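Local coordinates for carbonic anhydrase (Coccomyxa sp. PA, PDB 3UCJ) that catalyses the reversible hydration of carbon dioxide to hydrogencarbonate and a proton at a zinc ion, a reaction blocked by the inhibitor acetazolamide, at the interface of chains A and B and the interface of chains A and C. Sequence-based numbering; all coordinates share one arbitrary frame. Chains: chain A/B/C, Carbonic anhydrase.

Contact 1: the interface of chains A and B. Residues chain A 97, 182, 184, 201, 203; chain B 6-9.
The N-terminal stretch of chain B, residues 6-9 just ahead of helix 10-26, lies across the starts of strands 97-103 and 182-189 of chain A, next to the short strand 200-202 and the loop that follows it. This is part of the arm exchange of a beta-class carbonic anhydrase dimer, in which each subunit lays its N-terminal segment on its partner. B:Ala7 sits in the middle and loses 78 Å² of surface to chain A. Its methyl CB points between A:Ser182 CB, at 3.7 Å, and the methyl CG2 of A:Thr203, at 3.9 Å. The carbonyl of the same residue also faces chain A, about 70° from the methyl direction: O meets the ring carbon CE1 of A:His184 at 3.2 Å and CG of the A:Pro201 ring at 3.4 Å, the first perhaps slightly polar through the imidazole C-H, the second simple packing. B:Leu9 closes over A:His184, its CD2 methyl resting 3.8 Å from the centroid of one imidazole face but shifted toward the rim, near ND1. The leucine and histidine side chains run past each other in opposite directions. Behind this layer, A:Ser182 ties the two imidazoles together. Its hydroxyl OG, set between backbone N and carbonyl carbon (chi1 67°), hydrogen-bonds A:His184 NE2 at 2.7 Å and A:His97 ND1 at 2.8 Å, the latter with the hydroxyl lying in the ring plane at its edge. The serine probably limits rotation of both rings, keeping A:His184 turned to receive the leucine and the CE1 edge of A:His97 toward the B:Thr6 carbonyl oxygen, 3.5 Å away.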
loop_
_atom_site.group_PDB
_atom_site.type_symbol
_atom_site.label_atom_id
_atom_site.label_comp_id
_atom_site.label_asym_id
_atom_site.label_seq_id
_atom_site.Cartn_x
_atom_site.Cartn_y
_atom_site.Cartn_z
ATOM N N HIS A 97 14.679 14.911 -16.252
ATOM C CA HIS A 97 14.094 15.944 -15.388
ATOM C C HIS A 97 12.773 15.396 -14.735
ATOM O O HIS A 97 11.905 14.882 -15.450
ATOM C CB HIS A 97 13.698 17.171 -16.201
ATOM C CG HIS A 97 14.744 17.620 -17.186
ATOM N ND1 HIS A 97 16.025 17.992 -16.789
ATOM C CD2 HIS A 97 14.716 17.719 -18.551
ATOM C CE1 HIS A 97 16.728 18.333 -17.871
ATOM N NE2 HIS A 97 15.958 18.198 -18.948
ATOM N N SER A 182 17.610 15.859 -12.812
ATOM C CA SER A 182 17.231 17.025 -12.058
ATOM C C SER A 182 15.751 16.942 -11.518
ATOM O O SER A 182 14.923 16.293 -12.129
ATOM C CB SER A 182 17.350 18.253 -12.945
ATOM O OG SER A 182 16.433 18.281 -14.013
ATOM N N HIS A 184 12.522 19.429 -9.958
ATOM C CA HIS A 184 11.948 20.776 -9.997
ATOM C C HIS A 184 10.695 20.940 -9.198
ATOM O O HIS A 184 9.713 20.178 -9.427
ATOM C CB HIS A 184 11.652 21.111 -11.442
ATOM C CG HIS A 184 12.833 20.860 -12.343
ATOM N ND1 HIS A 184 13.757 21.843 -12.656
ATOM C CD2 HIS A 184 13.301 19.709 -12.896
ATOM C CE1 HIS A 184 14.699 21.331 -13.429
ATOM N NE2 HIS A 184 14.461 20.037 -13.579
ATOM N N PRO A 201 16.321 24.381 -10.028
ATOM C CA PRO A 201 16.652 22.985 -10.292
ATOM C C PRO A 201 17.597 22.393 -9.258
ATOM O O PRO A 201 18.537 23.097 -8.797
ATOM C CB PRO A 201 17.327 23.062 -11.669
ATOM C CG PRO A 201 16.657 24.227 -12.341
ATOM C CD PRO A 201 16.519 25.226 -11.243
ATOM N N THR A 203 20.110 19.233 -9.003
ATOM C CA THR A 203 20.699 18.276 -9.912
ATOM C C THR A 203 21.484 17.324 -9.114
ATOM O O THR A 203 22.088 16.429 -9.673
ATOM C CB THR A 203 21.710 18.947 -10.964
ATOM O OG1 THR A 203 22.717 19.585 -10.192
ATOM C CG2 THR A 203 21.024 19.929 -11.853
ATOM N N THR B 6 21.298 23.115 -19.253
ATOM C CA THR B 6 20.883 21.662 -19.272
ATOM C C THR B 6 19.587 21.494 -18.430
ATOM O O THR B 6 18.498 21.163 -18.995
ATOM C CB THR B 6 22.048 20.596 -18.839
ATOM O OG1 THR B 6 23.023 21.207 -17.969
ATOM C CG2 THR B 6 22.768 19.954 -20.089
ATOM N N ALA B 7 19.680 21.759 -17.109
ATOM C CA ALA B 7 18.475 21.673 -16.265
ATOM C C ALA B 7 17.612 22.961 -16.107
ATOM O O ALA B 7 16.561 22.934 -15.439
ATOM C CB ALA B 7 18.793 21.010 -14.905
ATOM N N ASP B 8 18.016 24.078 -16.719
ATOM C CA ASP B 8 17.231 25.298 -16.582
ATOM C C ASP B 8 15.817 25.115 -17.186
ATOM O O ASP B 8 15.686 24.444 -18.203
ATOM C CB ASP B 8 17.976 26.480 -17.239
ATOM C CG ASP B 8 17.146 27.731 -17.277
ATOM O OD1 ASP B 8 17.230 28.540 -16.333
ATOM O OD2 ASP B 8 16.374 27.899 -18.241
ATOM N N LEU B 9 14.763 25.682 -16.555
ATOM C CA LEU B 9 13.332 25.505 -16.984
ATOM C C LEU B 9 12.716 26.607 -17.843
ATOM O O LEU B 9 11.543 26.508 -18.196
ATOM C CB LEU B 9 12.371 25.413 -15.758
ATOM C CG LEU B 9 12.198 24.206 -14.821
ATOM C CD1 LEU B 9 10.922 24.405 -13.855
ATOM C CD2 LEU B 9 12.182 22.905 -15.597
#

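Contact 2: the interface of chains A and C. Residues chain A 117-119, 124-125, 128, 131; chain C 77, 169.
C:Pro169, the first residue of helix 169-176, packs its ring carbon CG against the CD2 methyl of A:Leu125 at 3.8 Å, the two side chains meeting at a slant. The proline buries 63 Å² here. On another side its CG rests 3.3 Å from the backbone oxygen of A:Pro117 and 3.5 Å from the amide nitrogen ND2 of A:Asn124, while its CA passes A:Lys118 CA, so the ring fits into a corner between the loop 117-119 and helix 122-126. A:Leu125 also leans on C:Asn77, with CD2 3.7 Å from the backbone oxygen of that residue. Outward from this packing, C:Asn77 carries the polar contact: its side-chain ND2 donates to the hydroxyl OG of A:Ser128 at 2.9 Å, nearly straight (172° at H), with the oxygen lying in the amide plane. The serine OG, anti to its own carbonyl carbon (chi1 -58°), is directed back to the helix before it and donates to A:Leu125 O at 2.7 Å, which leaves it placed to accept from the asparagine. An alanine in place of A:Ser128 would probably leave the amide N-H of C:Asn77 without this acceptor and allow that side chain to turn. Farther out, A:Arg131 braces the A side end-on: NH1 donates to A:Asn124 OD1 at 2.8 Å and NH2 to the backbone oxygen of the same residue at 2.9 Å, both acceptors tilted from the guanidinium plane. A bend at chi3 (-73°) helps bring the group round to that position, and A:Pro117 CB lies over one of its faces. The patch thus joins two subunits of the beta-class carbonic anhydrase, probably helping pair dimers in the four-chain assembly, with a braced surface of chain A receiving the helix start of chain C.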
loop_
_atom_site.group_PDB
_atom_site.type_symbol
_atom_site.label_atom_id
_atom_site.label_comp_id
_atom_site.label_asym_id
_atom_site.label_seq_id
_atom_site.Cartn_x
_atom_site.Cartn_y
_atom_site.Cartn_z
ATOM N N PRO A 117 -9.121 14.287 11.613
ATOM C CA PRO A 117 -8.666 12.977 11.117
ATOM C C PRO A 117 -9.617 11.833 11.309
ATOM O O PRO A 117 -9.426 10.791 10.687
ATOM C CB PRO A 117 -7.338 12.749 11.907
ATOM C CG PRO A 117 -7.391 13.669 12.992
ATOM C CD PRO A 117 -8.141 14.888 12.546
ATOM N N LYS A 118 -10.648 11.968 12.146
ATOM C CA LYS A 118 -11.627 10.898 12.278
ATOM C C LYS A 118 -12.484 10.655 11.019
ATOM O O LYS A 118 -13.183 9.632 10.915
ATOM C CB LYS A 118 -12.561 11.131 13.512
ATOM C CG LYS A 118 -13.551 12.300 13.135
ATOM C CD LYS A 118 -14.253 12.834 14.411
ATOM C CE LYS A 118 -15.128 14.024 14.045
ATOM N NZ LYS A 118 -15.792 14.482 15.332
ATOM N N THR A 119 -12.435 11.584 10.073
ATOM C CA THR A 119 -13.247 11.553 8.844
ATOM C C THR A 119 -13.148 10.171 8.146
ATOM O O THR A 119 -12.006 9.600 8.009
ATOM C CB THR A 119 -12.910 12.688 7.894
ATOM O OG1 THR A 119 -12.979 13.956 8.559
ATOM C CG2 THR A 119 -13.744 12.699 6.626
ATOM N N ASN A 124 -9.344 10.401 3.107
ATOM C CA ASN A 124 -8.824 10.937 4.350
ATOM C C ASN A 124 -7.489 10.144 4.758
ATOM O O ASN A 124 -6.549 10.728 5.250
ATOM C CB ASN A 124 -9.840 10.795 5.518
ATOM C CG ASN A 124 -9.239 11.358 6.815
ATOM O OD1 ASN A 124 -8.864 12.539 6.910
ATOM N ND2 ASN A 124 -9.063 10.493 7.770
ATOM N N LEU A 125 -7.489 8.862 4.513
ATOM C CA LEU A 125 -6.219 8.068 4.773
ATOM C C LEU A 125 -5.130 8.612 3.850
ATOM O O LEU A 125 -4.029 8.935 4.289
ATOM C CB LEU A 125 -6.382 6.560 4.478
ATOM C CG LEU A 125 -7.536 5.820 5.241
ATOM C CD1 LEU A 125 -7.601 4.302 4.869
ATOM C CD2 LEU A 125 -7.275 6.041 6.712
ATOM N N SER A 128 -3.052 11.786 4.600
ATOM C CA SER A 128 -2.291 11.839 5.826
ATOM C C SER A 128 -0.943 12.524 5.576
ATOM O O SER A 128 -0.438 13.257 6.431
ATOM C CB SER A 128 -2.054 10.421 6.479
ATOM O OG SER A 128 -3.307 9.782 6.739
ATOM N N ARG A 131 -1.193 16.161 6.138
ATOM C CA ARG A 131 -1.141 16.492 7.572
ATOM C C ARG A 131 0.260 16.502 8.139
ATOM O O ARG A 131 0.569 17.322 9.026
ATOM C CB ARG A 131 -2.082 15.626 8.404
ATOM C CG ARG A 131 -3.570 15.932 8.170
ATOM C CD ARG A 131 -4.506 15.153 9.094
ATOM N NE ARG A 131 -4.599 13.739 8.724
ATOM C CZ ARG A 131 -5.560 13.236 7.956
ATOM N NH1 ARG A 131 -6.573 14.035 7.502
ATOM N NH2 ARG A 131 -5.568 11.946 7.697
ATOM N N ASN C 77 -1.652 5.175 8.794
ATOM C CA ASN C 77 -3.032 5.138 8.290
ATOM C C ASN C 77 -3.087 4.555 6.857
ATOM O O ASN C 77 -4.106 4.151 6.423
ATOM C CB ASN C 77 -3.476 6.600 8.132
ATOM C CG ASN C 77 -3.674 7.318 9.468
ATOM O OD1 ASN C 77 -3.819 6.699 10.493
ATOM N ND2 ASN C 77 -3.682 8.686 9.409
ATOM N N PRO C 169 -7.843 7.447 12.209
ATOM C CA PRO C 169 -9.302 7.654 12.060
ATOM C C PRO C 169 -10.085 6.693 12.909
ATOM O O PRO C 169 -11.141 7.065 13.446
ATOM C CB PRO C 169 -9.536 7.313 10.575
ATOM C CG PRO C 169 -8.263 7.852 9.909
ATOM C CD PRO C 169 -7.162 7.373 10.869
#

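Contact 1 and contact 2 share no residue on chain A, and the centres of their C-alpha atoms lie about 34 Å apart, so these patches of chain A lie well apart. Contact 1 lays an exchanged arm over the starts of strands, whereas contact 2 packs loops and helix ends. Both lead toward the catalytic zinc: strand 97-103, which begins at contact 1, ends in the zinc ligand A:His103, and helix 122-126 of contact 2 includes A:Thr123 of the acetazolamide pocket. Repeated by two-fold symmetry, the two kinds of contact can together build the four-chain assembly.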